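Long-range contact in N-acetylgalactosaminyltransferase 7 (Homo sapiens, PDB 6IWR), which is a member of the polypeptide GalNAc transferase family that joins a GT-A type glycosyltransferase domain to a ricin-type beta-trefoil lectin domain: residues I486-E498 with Q524-T538. Numbering follows the deposited sequence.
Sequences IDSMGKTNGGFVE and QCLTKGADGSKVMIT
In the ricin-type lectin domain, the connection between strands 484-487 and 498-501 lies along the outer strand of the hairpin 524-538, and F496 and M536 form a single beta bridge. On either side of the bridge, G495 O accepts from I537 N at 2.8 Å and V535 O from V497 N at 3.0 Å. G494 N, in the type I' turn T492-G495, bonds I537 O. At the same turn the Q524 side chain, bent at chi2 (-100°), brings its amide to N493 and grips it twice. Q524 OE1 takes N493 N in its carbonyl plane (2.6 Å, N-H...O 170°). Q524 NE2 gives to N493 OD1 at 3.1 Å, from above the plane of the N493 side-chain carbonyl, the two amides standing 78° apart. Within the trefoil, this joins the turn region after strand 484-487 to the hairpin of strands 524-529 and 534-539. K534 bends across the F496 ring and sets CD over its centre, 4.0 Å away, a CH-pi contact, with G494 O over the opposite face; M536 SD stands obliquely to the ring at 5.4 Å from its centroid, a Met-aromatic contact. Inward, V497 CG2 meets I537 CG1 and L526 CD1, both at 4.2 Å, and V497 and V535 also pack on V575 of strand 575-578.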
loop_
_atom_site.group_PDB
_atom_site.type_symbol
_atom_site.label_atom_id
_atom_site.label_comp_id
_atom_site.label_asym_id
_atom_site.label_seq_id
_atom_site.Cartn_x
_atom_site.Cartn_y
_atom_site.Cartn_z
ATOM N N ILE A 486 -19.847 -3.413 9.291
ATOM C CA ILE A 486 -19.114 -3.878 8.131
ATOM C C ILE A 486 -18.038 -2.851 7.871
ATOM O O ILE A 486 -18.257 -1.643 8.039
ATOM C CB ILE A 486 -20.030 -4.081 6.912
ATOM C CG1 ILE A 486 -21.132 -5.114 7.244
ATOM C CG2 ILE A 486 -19.192 -4.517 5.710
ATOM C CD1 ILE A 486 -22.084 -5.471 6.109
ATOM N N ASP A 487 -16.839 -3.319 7.539
ATOM C CA ASP A 487 -15.827 -2.334 7.228
ATOM C C ASP A 487 -14.785 -2.911 6.286
ATOM O O ASP A 487 -14.495 -4.113 6.274
ATOM C CB ASP A 487 -15.286 -1.727 8.532
ATOM C CG ASP A 487 -13.803 -1.890 8.745
ATOM O OD1 ASP A 487 -12.955 -1.362 7.988
ATOM O OD2 ASP A 487 -13.506 -2.478 9.783
ATOM N N SER A 488 -14.312 -2.026 5.422
ATOM C CA SER A 488 -13.611 -2.424 4.219
ATOM C C SER A 488 -12.213 -2.932 4.518
ATOM O O SER A 488 -11.639 -3.673 3.715
ATOM C CB SER A 488 -13.545 -1.216 3.288
ATOM O OG SER A 488 -13.312 -1.619 1.961
ATOM N N MET A 489 -11.642 -2.539 5.660
ATOM C CA MET A 489 -10.198 -2.618 5.873
ATOM C C MET A 489 -9.440 -1.887 4.773
ATOM O O MET A 489 -8.280 -2.194 4.503
ATOM C CB MET A 489 -9.718 -4.071 5.955
ATOM C CG MET A 489 -10.450 -4.906 6.965
ATOM S SD MET A 489 -10.570 -4.035 8.514
ATOM C CE MET A 489 -11.304 -5.339 9.497
ATOM N N GLY A 490 -10.086 -0.937 4.107
ATOM C CA GLY A 490 -9.471 -0.303 2.964
ATOM C C GLY A 490 -9.265 -1.208 1.774
ATOM O O GLY A 490 -8.741 -0.746 0.757
ATOM N N LYS A 491 -9.658 -2.480 1.863
ATOM C CA LYS A 491 -9.475 -3.414 0.756
ATOM C C LYS A 491 -10.116 -2.877 -0.515
ATOM O O LYS A 491 -11.156 -2.218 -0.481
ATOM C CB LYS A 491 -10.089 -4.770 1.086
ATOM C CG LYS A 491 -9.109 -5.870 1.431
ATOM C CD LYS A 491 -9.035 -6.090 2.928
ATOM C CE LYS A 491 -9.762 -7.352 3.369
ATOM N NZ LYS A 491 -8.976 -8.572 3.082
ATOM N N THR A 492 -9.488 -3.165 -1.650
ATOM C CA THR A 492 -10.026 -2.791 -2.953
ATOM C C THR A 492 -9.941 -3.974 -3.911
ATOM O O THR A 492 -9.355 -5.014 -3.601
ATOM C CB THR A 492 -9.271 -1.622 -3.577
ATOM O OG1 THR A 492 -7.869 -1.918 -3.523
ATOM C CG2 THR A 492 -9.577 -0.324 -2.846
ATOM N N ASN A 493 -10.576 -3.799 -5.071
ATOM C CA ASN A 493 -10.372 -4.621 -6.266
ATOM C C ASN A 493 -10.139 -6.090 -5.943
ATOM O O ASN A 493 -9.100 -6.668 -6.261
ATOM C CB ASN A 493 -9.220 -4.065 -7.098
ATOM C CG ASN A 493 -9.540 -2.703 -7.678
ATOM O OD1 ASN A 493 -10.665 -2.463 -8.123
ATOM N ND2 ASN A 493 -8.568 -1.794 -7.656
ATOM N N GLY A 494 -11.134 -6.717 -5.334
ATOM C CA GLY A 494 -11.087 -8.139 -5.084
ATOM C C GLY A 494 -11.037 -8.536 -3.627
ATOM O O GLY A 494 -11.387 -9.683 -3.310
ATOM N N GLY A 495 -10.614 -7.649 -2.723
ATOM C CA GLY A 495 -10.514 -7.982 -1.313
ATOM C C GLY A 495 -11.864 -8.299 -0.709
ATOM O O GLY A 495 -12.921 -7.988 -1.259
ATOM N N PHE A 496 -11.831 -8.942 0.454
ATOM C CA PHE A 496 -13.047 -9.350 1.147
ATOM C C PHE A 496 -13.326 -8.448 2.340
ATOM O O PHE A 496 -12.451 -8.216 3.180
ATOM C CB PHE A 496 -12.967 -10.799 1.602
ATOM C CG PHE A 496 -12.915 -11.756 0.482
ATOM C CD1 PHE A 496 -13.954 -11.808 -0.432
ATOM C CD2 PHE A 496 -11.832 -12.609 0.331
ATOM C CE1 PHE A 496 -13.919 -12.698 -1.488
ATOM C CE2 PHE A 496 -11.783 -13.508 -0.725
ATOM C CZ PHE A 496 -12.826 -13.552 -1.639
ATOM N N VAL A 497 -14.546 -7.959 2.400
ATOM C CA VAL A 497 -14.998 -7.057 3.444
ATOM C C VAL A 497 -15.172 -7.857 4.724
ATOM O O VAL A 497 -15.518 -9.038 4.681
ATOM C CB VAL A 497 -16.301 -6.376 2.977
ATOM C CG1 VAL A 497 -17.508 -6.803 3.789
ATOM C CG2 VAL A 497 -16.141 -4.879 2.902
ATOM N N GLU A 498 -14.898 -7.232 5.867
ATOM C CA GLU A 498 -14.956 -7.908 7.161
ATOM C C GLU A 498 -15.858 -7.151 8.126
ATOM O O GLU A 498 -16.438 -6.102 7.805
ATOM C CB GLU A 498 -13.558 -8.054 7.760
ATOM C CG GLU A 498 -12.499 -8.334 6.721
ATOM C CD GLU A 498 -11.107 -8.441 7.315
ATOM O OE1 GLU A 498 -11.003 -8.486 8.559
ATOM O OE2 GLU A 498 -10.122 -8.476 6.538
ATOM N N GLN A 524 -15.827 1.739 -5.444
ATOM C CA GLN A 524 -16.030 0.301 -5.454
ATOM C C GLN A 524 -17.450 -0.125 -5.140
ATOM O O GLN A 524 -18.224 0.633 -4.594
ATOM C CB GLN A 524 -15.064 -0.386 -4.497
ATOM C CG GLN A 524 -13.625 0.081 -4.600
ATOM C CD GLN A 524 -12.758 -0.848 -5.403
ATOM O OE1 GLN A 524 -12.345 -1.894 -4.935
ATOM N NE2 GLN A 524 -12.478 -0.463 -6.618
ATOM N N CYS A 525 -17.775 -1.356 -5.509
ATOM C CA CYS A 525 -19.035 -2.001 -5.153
ATOM C C CYS A 525 -18.804 -3.335 -4.455
ATOM O O CYS A 525 -17.786 -4.000 -4.652
ATOM C CB CYS A 525 -19.907 -2.235 -6.382
ATOM S SG CYS A 525 -20.470 -0.774 -7.024
ATOM N N LEU A 526 -19.752 -3.707 -3.597
ATOM C CA LEU A 526 -19.759 -5.029 -2.996
ATOM C C LEU A 526 -20.519 -5.967 -3.922
ATOM O O LEU A 526 -21.515 -5.574 -4.540
ATOM C CB LEU A 526 -20.404 -5.060 -1.605
ATOM C CG LEU A 526 -20.172 -4.012 -0.513
ATOM C CD1 LEU A 526 -19.699 -4.641 0.774
ATOM C CD2 LEU A 526 -19.184 -2.960 -0.944
ATOM N N THR A 527 -20.028 -7.199 -4.027
ATOM C CA THR A 527 -20.686 -8.246 -4.791
ATOM C C THR A 527 -20.380 -9.576 -4.123
ATOM O O THR A 527 -19.750 -9.625 -3.064
ATOM C CB THR A 527 -20.255 -8.243 -6.261
ATOM O OG1 THR A 527 -20.722 -9.444 -6.879
ATOM C CG2 THR A 527 -18.743 -8.183 -6.372
ATOM N N LYS A 528 -20.827 -10.655 -4.746
ATOM C CA LYS A 528 -20.691 -11.993 -4.190
ATOM C C LYS A 528 -19.435 -12.636 -4.759
ATOM O O LYS A 528 -19.286 -12.743 -5.980
ATOM C CB LYS A 528 -21.928 -12.835 -4.503
ATOM C CG LYS A 528 -21.882 -14.229 -3.926
ATOM C CD LYS A 528 -21.363 -15.218 -4.949
ATOM C CE LYS A 528 -22.478 -15.651 -5.880
ATOM N NZ LYS A 528 -22.571 -17.137 -5.907
ATOM N N GLY A 529 -18.529 -13.045 -3.882
ATOM C CA GLY A 529 -17.329 -13.677 -4.377
ATOM C C GLY A 529 -17.506 -15.171 -4.542
ATOM O O GLY A 529 -17.403 -15.914 -3.562
ATOM N N ALA A 530 -17.798 -15.635 -5.758
ATOM C CA ALA A 530 -17.702 -17.066 -6.003
ATOM C C ALA A 530 -16.274 -17.512 -5.724
ATOM O O ALA A 530 -15.315 -16.759 -5.921
ATOM C CB ALA A 530 -18.105 -17.415 -7.436
ATOM N N ASP A 531 -16.136 -18.737 -5.240
ATOM C CA ASP A 531 -17.272 -19.612 -5.017
ATOM C C ASP A 531 -17.781 -19.359 -3.605
ATOM O O ASP A 531 -18.819 -19.875 -3.198
ATOM C CB ASP A 531 -16.883 -21.094 -5.218
ATOM C CG ASP A 531 -15.584 -21.276 -6.030
ATOM O OD1 ASP A 531 -14.483 -21.260 -5.417
ATOM O OD2 ASP A 531 -15.667 -21.446 -7.271
ATOM N N GLY A 532 -17.042 -18.557 -2.857
ATOM C CA GLY A 532 -17.431 -18.272 -1.497
ATOM C C GLY A 532 -18.880 -17.804 -1.365
ATOM O O GLY A 532 -19.651 -17.656 -2.324
ATOM N N SER A 533 -19.259 -17.632 -0.103
ATOM C CA SER A 533 -20.370 -16.797 0.313
ATOM C C SER A 533 -19.872 -15.487 0.883
ATOM O O SER A 533 -20.628 -14.783 1.566
ATOM C CB SER A 533 -21.211 -17.533 1.354
ATOM O OG SER A 533 -22.135 -18.413 0.727
ATOM N N LYS A 534 -18.590 -15.187 0.670
ATOM C CA LYS A 534 -17.986 -13.950 1.124
ATOM C C LYS A 534 -18.421 -12.798 0.235
ATOM O O LYS A 534 -18.763 -12.968 -0.942
ATOM C CB LYS A 534 -16.467 -14.032 1.112
ATOM C CG LYS A 534 -15.871 -15.012 2.063
ATOM C CD LYS A 534 -14.607 -15.598 1.445
ATOM C CE LYS A 534 -13.382 -15.424 2.320
ATOM N NZ LYS A 534 -12.646 -16.718 2.447
ATOM N N VAL A 535 -18.400 -11.611 0.831
ATOM C CA VAL A 535 -18.693 -10.365 0.151
ATOM C C VAL A 535 -17.376 -9.697 -0.183
ATOM O O VAL A 535 -16.544 -9.448 0.697
ATOM C CB VAL A 535 -19.566 -9.461 1.025
ATOM C CG1 VAL A 535 -19.846 -8.151 0.325
ATOM C CG2 VAL A 535 -20.823 -10.197 1.356
ATOM N N MET A 536 -17.202 -9.397 -1.452
ATOM C CA MET A 536 -15.976 -8.874 -2.006
ATOM C C MET A 536 -16.203 -7.421 -2.408
ATOM O O MET A 536 -17.339 -6.989 -2.603
ATOM C CB MET A 536 -15.585 -9.750 -3.196
ATOM C CG MET A 536 -14.269 -9.471 -3.890
ATOM S SD MET A 536 -14.217 -10.486 -5.384
ATOM C CE MET A 536 -15.895 -10.253 -5.971
ATOM N N ILE A 537 -15.109 -6.667 -2.502
ATOM C CA ILE A 537 -15.100 -5.271 -2.938
ATOM C C ILE A 537 -14.320 -5.197 -4.247
ATOM O O ILE A 537 -13.177 -5.665 -4.306
ATOM C CB ILE A 537 -14.435 -4.369 -1.886
ATOM C CG1 ILE A 537 -15.442 -3.663 -1.029
ATOM C CG2 ILE A 537 -13.697 -3.235 -2.548
ATOM C CD1 ILE A 537 -14.969 -2.256 -0.721
ATOM N N THR A 538 -14.911 -4.610 -5.292
ATOM C CA THR A 538 -14.186 -4.466 -6.555
ATOM C C THR A 538 -14.540 -3.162 -7.223
ATOM O O THR A 538 -15.446 -2.445 -6.798
ATOM C CB THR A 538 -14.490 -5.553 -7.591
ATOM O OG1 THR A 538 -15.330 -6.565 -7.026
ATOM C CG2 THR A 538 -13.204 -6.156 -8.109
#